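Local coordinates for protein MFP2b (Ascaris suum, PDB 2BJR) that probably promotes the polymerisation of major sperm protein that drives the amoeboid crawling of nematode sperm, and carries a bound zinc ion, at residues 232-243 with 255-266. Residues are numbered along the deposited sequence; the frame is centred on the assembly and turned at random.
Sequences LWYQSGEPVMGR and FGWGGHEYRQKI
The backbones come nearest at Gly242 and Phe255, their CA atoms 4.8 Å apart, where strand 238-243 and strand 255-257 run roughly antiparallel, at 144°. From here toward Trp257 the strands part, and a water bridges the gap, donating to Met241 O and accepting from Gly256 N. Each segment folds back on itself through a type I' turn, Gln235 to Glu238 and Trp257 to His260. The contact thus sets two tight beta hairpins against each other within the curled antiparallel sheet of the second cytosolic motility protein region; the second strand of one, 238-247, and the first of the other, 250-257, themselves pair as a hairpin, so that the chain runs as an antiparallel meander.

Aromatic rings fill the angle between the hairpins. Trp233 CB sits squarely over the Phe255 ring, 3.5 Å from its centroid, while the indole's five-membered ring makes an offset stack with the same phenyl, planes 19° apart. With CG anti to the backbone N (chi1 -160°), the indole extends onward to drive its CZ3/CH2 edge into the face of Tyr262, CZ3 lying 3.5 Å from Tyr262 CG. Trp233 NE1 donates to Ile266 O at 2.8 Å, a bent bond tilted out of the indole plane, and Ile266 CG2 packs over the five-membered ring.

Nearer the turns, Gln235 CB rests over the six-membered ring of Trp257, whose NE1 reaches Glu238 OE1 at 2.9 Å. This N-H lies nearly in line with the acceptor but meets the carboxylate from above its plane; Glu238 OE2 forms a salt bridge with Lys309. Val240 bridges the aromatic groups, CG2 touching Trp257 CD1 and CG1 lying 3.9 Å from Phe255 CB.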
ATOM      1  N   LEU A 232      -3.332   5.963  -6.049  1.00 15.14           N
ATOM      2  CA  LEU A 232      -4.431   5.260  -5.441  1.00 15.01           C
ATOM      3  C   LEU A 232      -4.891   5.954  -4.180  1.00 15.13           C
ATOM      4  O   LEU A 232      -4.082   6.418  -3.387  1.00 16.23           O
ATOM      5  CB  LEU A 232      -3.984   3.869  -5.084  1.00 14.72           C
ATOM      6  CG  LEU A 232      -4.865   2.936  -4.257  1.00 13.54           C
ATOM      7  CD1 LEU A 232      -6.025   2.511  -5.076  1.00 14.47           C
ATOM      8  CD2 LEU A 232      -4.051   1.768  -3.711  1.00 15.17           C
ATOM      9  N   TRP A 233      -6.206   6.058  -4.050  1.00 15.98           N
ATOM     10  CA  TRP A 233      -6.869   6.615  -2.886  1.00 15.18           C
ATOM     11  C   TRP A 233      -7.973   5.606  -2.505  1.00 15.58           C
ATOM     12  O   TRP A 233      -8.177   4.606  -3.203  1.00 15.99           O
ATOM     13  CB  TRP A 233      -7.515   7.885  -3.321  1.00 16.61           C
ATOM     14  CG  TRP A 233      -7.864   8.864  -2.307  1.00 14.28           C
ATOM     15  CD1 TRP A 233      -7.144   9.214  -1.228  1.00 17.70           C
ATOM     16  CD2 TRP A 233      -9.020   9.687  -2.315  1.00 15.59           C
ATOM     17  NE1 TRP A 233      -7.762  10.240  -0.554  1.00 18.27           N
ATOM     18  CE2 TRP A 233      -8.933  10.541  -1.197  1.00 19.45           C
ATOM     19  CE3 TRP A 233     -10.109   9.828  -3.183  1.00 17.79           C
ATOM     20  CZ2 TRP A 233      -9.884  11.528  -0.927  1.00 21.83           C
ATOM     21  CZ3 TRP A 233     -11.072  10.805  -2.906  1.00 20.24           C
ATOM     22  CH2 TRP A 233     -10.957  11.633  -1.780  1.00 21.09           C
ATOM     23  N   TYR A 234      -8.694   5.894  -1.415  1.00 17.00           N
ATOM     24  CA  TYR A 234      -9.761   5.033  -0.927  1.00 16.83           C
ATOM     25  C   TYR A 234     -10.979   5.870  -0.549  1.00 18.73           C
ATOM     26  O   TYR A 234     -10.817   6.910   0.044  1.00 17.89           O
ATOM     27  CB  TYR A 234      -9.260   4.255   0.267  1.00 18.31           C
ATOM     28  CG  TYR A 234      -8.451   3.072  -0.133  1.00 15.47           C
ATOM     29  CD1 TYR A 234      -7.050   3.172  -0.249  1.00 16.94           C
ATOM     30  CD2 TYR A 234      -9.047   1.837  -0.365  1.00 16.06           C
ATOM     31  CE1 TYR A 234      -6.297   2.122  -0.688  1.00 13.19           C
ATOM     32  CE2 TYR A 234      -8.259   0.733  -0.745  1.00 16.60           C
ATOM     33  CZ  TYR A 234      -6.896   0.910  -0.942  1.00 14.57           C
ATOM     34  OH  TYR A 234      -6.117  -0.145  -1.291  1.00 15.92           O
ATOM     35  N   GLN A 235     -12.167   5.411  -0.914  1.00 19.97           N
ATOM     36  CA  GLN A 235     -13.425   6.014  -0.464  1.00 23.30           C
ATOM     37  C   GLN A 235     -14.366   4.896  -0.075  1.00 25.03           C
ATOM     38  O   GLN A 235     -14.630   3.995  -0.866  1.00 23.03           O
ATOM     39  CB  GLN A 235     -14.103   6.806  -1.581  1.00 24.19           C
ATOM     40  CG  GLN A 235     -13.601   8.205  -1.770  1.00 26.52           C
ATOM     41  CD  GLN A 235     -13.879   9.133  -0.571  1.00 30.50           C
ATOM     42  OE1 GLN A 235     -14.822   8.931   0.173  1.00 33.39           O
ATOM     43  NE2 GLN A 235     -13.005  10.097  -0.362  1.00 29.69           N
ATOM     44  N   SER A 236     -14.837   4.944   1.168  1.00 27.14           N
ATOM     45  CA  SER A 236     -15.641   3.876   1.741  1.00 27.98           C
ATOM     46  C   SER A 236     -15.106   2.482   1.570  1.00 26.87           C
ATOM     47  O   SER A 236     -15.853   1.598   1.210  1.00 27.75           O
ATOM     48  CB  SER A 236     -17.044   3.928   1.148  1.00 28.98           C
ATOM     49  OG  SER A 236     -17.622   5.209   1.331  1.00 32.79           O
ATOM     50  N   GLY A 237     -13.807   2.266   1.799  1.00 24.23           N
ATOM     51  CA  GLY A 237     -13.212   0.975   1.628  1.00 23.73           C
ATOM     52  C   GLY A 237     -13.004   0.554   0.178  1.00 22.40           C
ATOM     53  O   GLY A 237     -12.490  -0.509  -0.072  1.00 24.22           O
ATOM     54  N   GLU A 238     -13.345   1.418  -0.765  1.00 20.25           N
ATOM     55  CA  GLU A 238     -13.172   1.109  -2.189  1.00 19.08           C
ATOM     56  C   GLU A 238     -11.896   1.760  -2.774  1.00 17.67           C
ATOM     57  O   GLU A 238     -11.668   2.959  -2.578  1.00 17.93           O
ATOM     58  CB  GLU A 238     -14.343   1.619  -2.988  1.00 18.98           C
ATOM     59  CG  GLU A 238     -15.656   0.951  -2.597  1.00 20.10           C
ATOM     60  CD  GLU A 238     -16.863   1.420  -3.380  1.00 25.66           C
ATOM     61  OE1 GLU A 238     -16.755   1.809  -4.573  1.00 23.09           O
ATOM     62  OE2 GLU A 238     -17.973   1.315  -2.787  1.00 26.29           O
ATOM     63  N   PRO A 239     -11.110   1.003  -3.522  1.00 17.09           N
ATOM     64  CA  PRO A 239      -9.915   1.558  -4.177  1.00 16.30           C
ATOM     65  C   PRO A 239     -10.260   2.434  -5.353  1.00 15.49           C
ATOM     66  O   PRO A 239     -11.151   2.105  -6.160  1.00 15.61           O
ATOM     67  CB  PRO A 239      -9.160   0.311  -4.614  1.00 17.06           C
ATOM     68  CG  PRO A 239     -10.212  -0.702  -4.863  1.00 17.94           C
ATOM     69  CD  PRO A 239     -11.275  -0.422  -3.854  1.00 17.35           C
ATOM     70  N   VAL A 240      -9.642   3.613  -5.410  1.00 15.43           N
ATOM     71  CA  VAL A 240      -9.869   4.590  -6.453  1.00 14.58           C
ATOM     72  C   VAL A 240      -8.525   4.951  -7.086  1.00 15.38           C
ATOM     73  O   VAL A 240      -7.670   5.565  -6.435  1.00 14.77           O
ATOM     74  CB  VAL A 240     -10.467   5.861  -5.869  1.00 16.09           C
ATOM     75  CG1 VAL A 240     -10.902   6.836  -6.952  1.00 15.66           C
ATOM     76  CG2 VAL A 240     -11.632   5.484  -4.958  1.00 16.48           C
HETATM   77  N   MSE A 241      -8.362   4.582  -8.358  1.00 15.16           N
HETATM   78  CA  MSE A 241      -7.204   5.042  -9.101  1.00 16.36           C
HETATM   79  C   MSE A 241      -7.500   6.418  -9.673  1.00 15.12           C
HETATM   80  O   MSE A 241      -8.595   6.765 -10.037  1.00 16.28           O
HETATM   81  CB  MSE A 241      -6.786   4.107 -10.231  1.00 17.10           C
HETATM   82  CG  MSE A 241      -6.412   2.763  -9.820  1.00 18.57           C
HETATM   83 SE   MSE A 241      -4.735   2.650  -8.901  1.00 19.92          SE
HETATM   84  CE  MSE A 241      -4.800   0.748  -8.712  1.00 17.68           C
ATOM     85  N   GLY A 242      -6.489   7.248  -9.668  1.00 14.40           N
ATOM     86  CA  GLY A 242      -6.629   8.540 -10.214  1.00 14.44           C
ATOM     87  C   GLY A 242      -5.282   9.099 -10.595  1.00 14.56           C
ATOM     88  O   GLY A 242      -4.342   8.354 -10.863  1.00 14.47           O
ATOM     89  N   ARG A 243      -5.208  10.426 -10.662  1.00 15.49           N
ATOM     90  CA  ARG A 243      -4.034  11.096 -11.197  1.00 16.03           C
ATOM     91  C   ARG A 243      -3.398  12.076 -10.240  1.00 16.25           C
ATOM     92  O   ARG A 243      -4.105  12.765  -9.499  1.00 15.84           O
ATOM     93  CB  ARG A 243      -4.426  11.798 -12.489  1.00 17.19           C
ATOM     94  CG  ARG A 243      -5.328  13.002 -12.413  1.00 16.53           C
ATOM     95  CD  ARG A 243      -5.706  13.554 -13.786  1.00 19.30           C
ATOM     96  NE  ARG A 243      -6.667  14.659 -13.710  1.00 21.59           N
ATOM     97  CZ  ARG A 243      -7.986  14.492 -13.589  1.00 23.02           C
ATOM     98  NH1 ARG A 243      -8.505  13.270 -13.540  1.00 23.82           N
ATOM     99  NH2 ARG A 243      -8.794  15.524 -13.509  1.00 25.39           N
ATOM    100  N   PHE A 255      -9.244  12.632  -8.060  1.00 16.48           N
ATOM    101  CA  PHE A 255      -9.940  11.332  -8.161  1.00 16.50           C
ATOM    102  C   PHE A 255     -11.418  11.558  -8.466  1.00 18.01           C
ATOM    103  O   PHE A 255     -11.998  12.585  -8.082  1.00 19.06           O
ATOM    104  CB  PHE A 255      -9.779  10.546  -6.854  1.00 16.28           C
ATOM    105  CG  PHE A 255      -8.321  10.258  -6.483  1.00 16.83           C
ATOM    106  CD1 PHE A 255      -7.630  11.087  -5.628  1.00 17.96           C
ATOM    107  CD2 PHE A 255      -7.682   9.132  -6.950  1.00 16.33           C
ATOM    108  CE1 PHE A 255      -6.317  10.822  -5.294  1.00 16.50           C
ATOM    109  CE2 PHE A 255      -6.342   8.859  -6.631  1.00 14.57           C
ATOM    110  CZ  PHE A 255      -5.665   9.690  -5.826  1.00 16.30           C
ATOM    111  N   GLY A 256     -12.029  10.589  -9.146  1.00 18.19           N
ATOM    112  CA  GLY A 256     -13.455  10.557  -9.369  1.00 18.04           C
ATOM    113  C   GLY A 256     -14.024   9.304  -8.739  1.00 18.20           C
ATOM    114  O   GLY A 256     -13.483   8.214  -8.894  1.00 18.07           O
ATOM    115  N   TRP A 257     -15.107   9.453  -7.980  1.00 18.09           N
ATOM    116  CA  TRP A 257     -15.734   8.337  -7.317  1.00 18.50           C
ATOM    117  C   TRP A 257     -17.083   8.794  -6.799  1.00 19.00           C
ATOM    118  O   TRP A 257     -17.242   9.975  -6.486  1.00 18.34           O
ATOM    119  CB  TRP A 257     -14.890   7.847  -6.141  1.00 17.94           C
ATOM    120  CG  TRP A 257     -15.502   6.705  -5.424  1.00 20.07           C
ATOM    121  CD1 TRP A 257     -15.333   5.393  -5.689  1.00 19.93           C
ATOM    122  CD2 TRP A 257     -16.382   6.781  -4.296  1.00 21.38           C
ATOM    123  NE1 TRP A 257     -16.026   4.635  -4.781  1.00 21.72           N
ATOM    124  CE2 TRP A 257     -16.707   5.468  -3.933  1.00 22.87           C
ATOM    125  CE3 TRP A 257     -16.915   7.836  -3.551  1.00 25.40           C
ATOM    126  CZ2 TRP A 257     -17.554   5.171  -2.850  1.00 24.63           C
ATOM    127  CZ3 TRP A 257     -17.775   7.544  -2.480  1.00 24.93           C
ATOM    128  CH2 TRP A 257     -18.078   6.230  -2.154  1.00 24.99           C
ATOM    129  N   GLY A 258     -18.015   7.867  -6.759  1.00 21.45           N
ATOM    130  CA  GLY A 258     -19.370   8.080  -6.226  1.00 23.33           C
ATOM    131  C   GLY A 258     -20.133   9.213  -6.881  1.00 24.01           C
ATOM    132  O   GLY A 258     -20.969   9.836  -6.254  1.00 25.69           O
ATOM    133  N   GLY A 259     -19.856   9.469  -8.152  1.00 24.26           N
ATOM    134  CA  GLY A 259     -20.438  10.573  -8.910  1.00 24.19           C
ATOM    135  C   GLY A 259     -19.809  11.927  -8.673  1.00 24.56           C
ATOM    136  O   GLY A 259     -20.284  12.905  -9.202  1.00 24.63           O
ATOM    137  N   HIS A 260     -18.717  11.993  -7.904  1.00 24.30           N
ATOM    138  CA  HIS A 260     -18.067  13.259  -7.590  1.00 25.23           C
ATOM    139  C   HIS A 260     -16.614  13.334  -8.075  1.00 24.82           C
ATOM    140  O   HIS A 260     -15.985  12.316  -8.323  1.00 22.21           O
ATOM    141  CB  HIS A 260     -18.010  13.510  -6.079  1.00 26.79           C
ATOM    142  CG  HIS A 260     -19.291  13.229  -5.352  1.00 32.20           C
ATOM    143  ND1 HIS A 260     -19.378  12.295  -4.337  1.00 38.43           N
ATOM    144  CD2 HIS A 260     -20.518  13.798  -5.448  1.00 36.77           C
ATOM    145  CE1 HIS A 260     -20.616  12.268  -3.876  1.00 38.98           C
ATOM    146  NE2 HIS A 260     -21.327  13.174  -4.529  1.00 37.16           N
ATOM    147  N   GLU A 261     -16.110  14.572  -8.131  1.00 23.09           N
ATOM    148  CA  GLU A 261     -14.714  14.867  -8.312  1.00 24.01           C
ATOM    149  C   GLU A 261     -14.143  15.308  -6.989  1.00 24.87           C
ATOM    150  O   GLU A 261     -14.772  16.088  -6.260  1.00 24.63           O
ATOM    151  CB  GLU A 261     -14.543  15.971  -9.311  1.00 23.85           C
ATOM    152  CG  GLU A 261     -13.103  16.365  -9.545  1.00 27.11           C
ATOM    153  CD  GLU A 261     -12.944  17.538 -10.500  1.00 29.66           C
ATOM    154  OE1 GLU A 261     -13.565  18.580 -10.258  1.00 31.67           O
ATOM    155  OE2 GLU A 261     -12.137  17.449 -11.429  1.00 33.64           O
ATOM    156  N   TYR A 262     -12.935  14.830  -6.687  1.00 23.61           N
ATOM    157  CA  TYR A 262     -12.211  15.180  -5.482  1.00 23.24           C
ATOM    158  C   TYR A 262     -10.877  15.744  -5.905  1.00 23.73           C
ATOM    159  O   TYR A 262     -10.061  15.024  -6.502  1.00 21.17           O
ATOM    160  CB  TYR A 262     -11.997  13.951  -4.616  1.00 22.98           C
ATOM    161  CG  TYR A 262     -13.247  13.274  -4.154  1.00 24.10           C
ATOM    162  CD1 TYR A 262     -13.893  12.354  -4.959  1.00 24.56           C
ATOM    163  CD2 TYR A 262     -13.800  13.556  -2.904  1.00 25.01           C
ATOM    164  CE1 TYR A 262     -15.023  11.734  -4.556  1.00 24.82           C
ATOM    165  CE2 TYR A 262     -14.920  12.898  -2.472  1.00 28.18           C
ATOM    166  CZ  TYR A 262     -15.540  11.997  -3.307  1.00 28.83           C
ATOM    167  OH  TYR A 262     -16.683  11.348  -2.895  1.00 30.20           O
ATOM    168  N   ARG A 263     -10.670  17.035  -5.638  1.00 24.44           N
ATOM    169  CA  ARG A 263      -9.430  17.761  -5.994  1.00 26.06           C
ATOM    170  C   ARG A 263      -8.826  18.497  -4.799  1.00 26.35           C
ATOM    171  O   ARG A 263      -7.833  19.150  -4.955  1.00 27.64           O
ATOM    172  CB  ARG A 263      -9.734  18.877  -7.012  1.00 27.70           C
ATOM    173  CG  ARG A 263      -9.942  18.514  -8.454  1.00 30.76           C
ATOM    174  CD  ARG A 263      -9.794  19.734  -9.409  1.00 33.28           C
ATOM    175  NE  ARG A 263      -9.075  19.426 -10.656  1.00 35.73           N
ATOM    176  CZ  ARG A 263      -7.904  19.931 -11.027  1.00 37.58           C
ATOM    177  NH1 ARG A 263      -7.207  20.803 -10.284  1.00 41.78           N
ATOM    178  NH2 ARG A 263      -7.405  19.563 -12.180  1.00 40.80           N
ATOM    179  N   GLN A 264      -9.443  18.459  -3.634  1.00 26.75           N
ATOM    180  CA  GLN A 264      -8.860  19.089  -2.452  1.00 27.45           C
ATOM    181  C   GLN A 264      -9.138  18.261  -1.206  1.00 26.53           C
ATOM    182  O   GLN A 264     -10.027  17.408  -1.205  1.00 25.61           O
ATOM    183  CB  GLN A 264      -9.413  20.530  -2.278  1.00 29.72           C
ATOM    184  CG  GLN A 264     -10.883  20.610  -1.961  1.00 33.58           C
ATOM    185  CD  GLN A 264     -11.431  22.091  -1.856  1.00 40.27           C
ATOM    186  OE1 GLN A 264     -10.824  22.958  -1.200  1.00 46.26           O
ATOM    187  NE2 GLN A 264     -12.564  22.347  -2.496  1.00 39.89           N
ATOM    188  N   LYS A 265      -8.329  18.501  -0.174  1.00 25.27           N
ATOM    189  CA  LYS A 265      -8.406  17.817   1.112  1.00 26.80           C
ATOM    190  C   LYS A 265      -8.276  16.291   0.912  1.00 24.53           C
ATOM    191  O   LYS A 265      -8.979  15.497   1.540  1.00 24.91           O
ATOM    192  CB  LYS A 265      -9.685  18.183   1.852  1.00 28.82           C
ATOM    193  CG  LYS A 265      -9.731  19.674   2.273  1.00 33.95           C
ATOM    194  CD  LYS A 265     -10.971  19.985   3.119  1.00 41.68           C
ATOM    195  CE  LYS A 265     -11.239  21.488   3.167  1.00 45.64           C
ATOM    196  NZ  LYS A 265     -12.559  21.797   3.789  1.00 48.05           N
ATOM    197  N   ILE A 266      -7.388  15.914   0.010  1.00 22.13           N
ATOM    198  CA  ILE A 266      -7.272  14.517  -0.420  1.00 21.64           C
ATOM    199  C   ILE A 266      -6.513  13.690   0.633  1.00 21.02           C
ATOM    200  O   ILE A 266      -6.832  12.505   0.891  1.00 19.51           O
ATOM    201  CB  ILE A 266      -6.525  14.465  -1.804  1.00 22.01           C
ATOM    202  CG1 ILE A 266      -7.338  15.081  -2.935  1.00 23.63           C
ATOM    203  CG2 ILE A 266      -6.165  13.010  -2.163  1.00 22.14           C
ATOM    204  CD1 ILE A 266      -8.673  14.667  -2.979  1.00 23.59           C
TER
HETATM  205  O   HOH W   1      -9.984   8.903 -10.784  1.00 17.44           O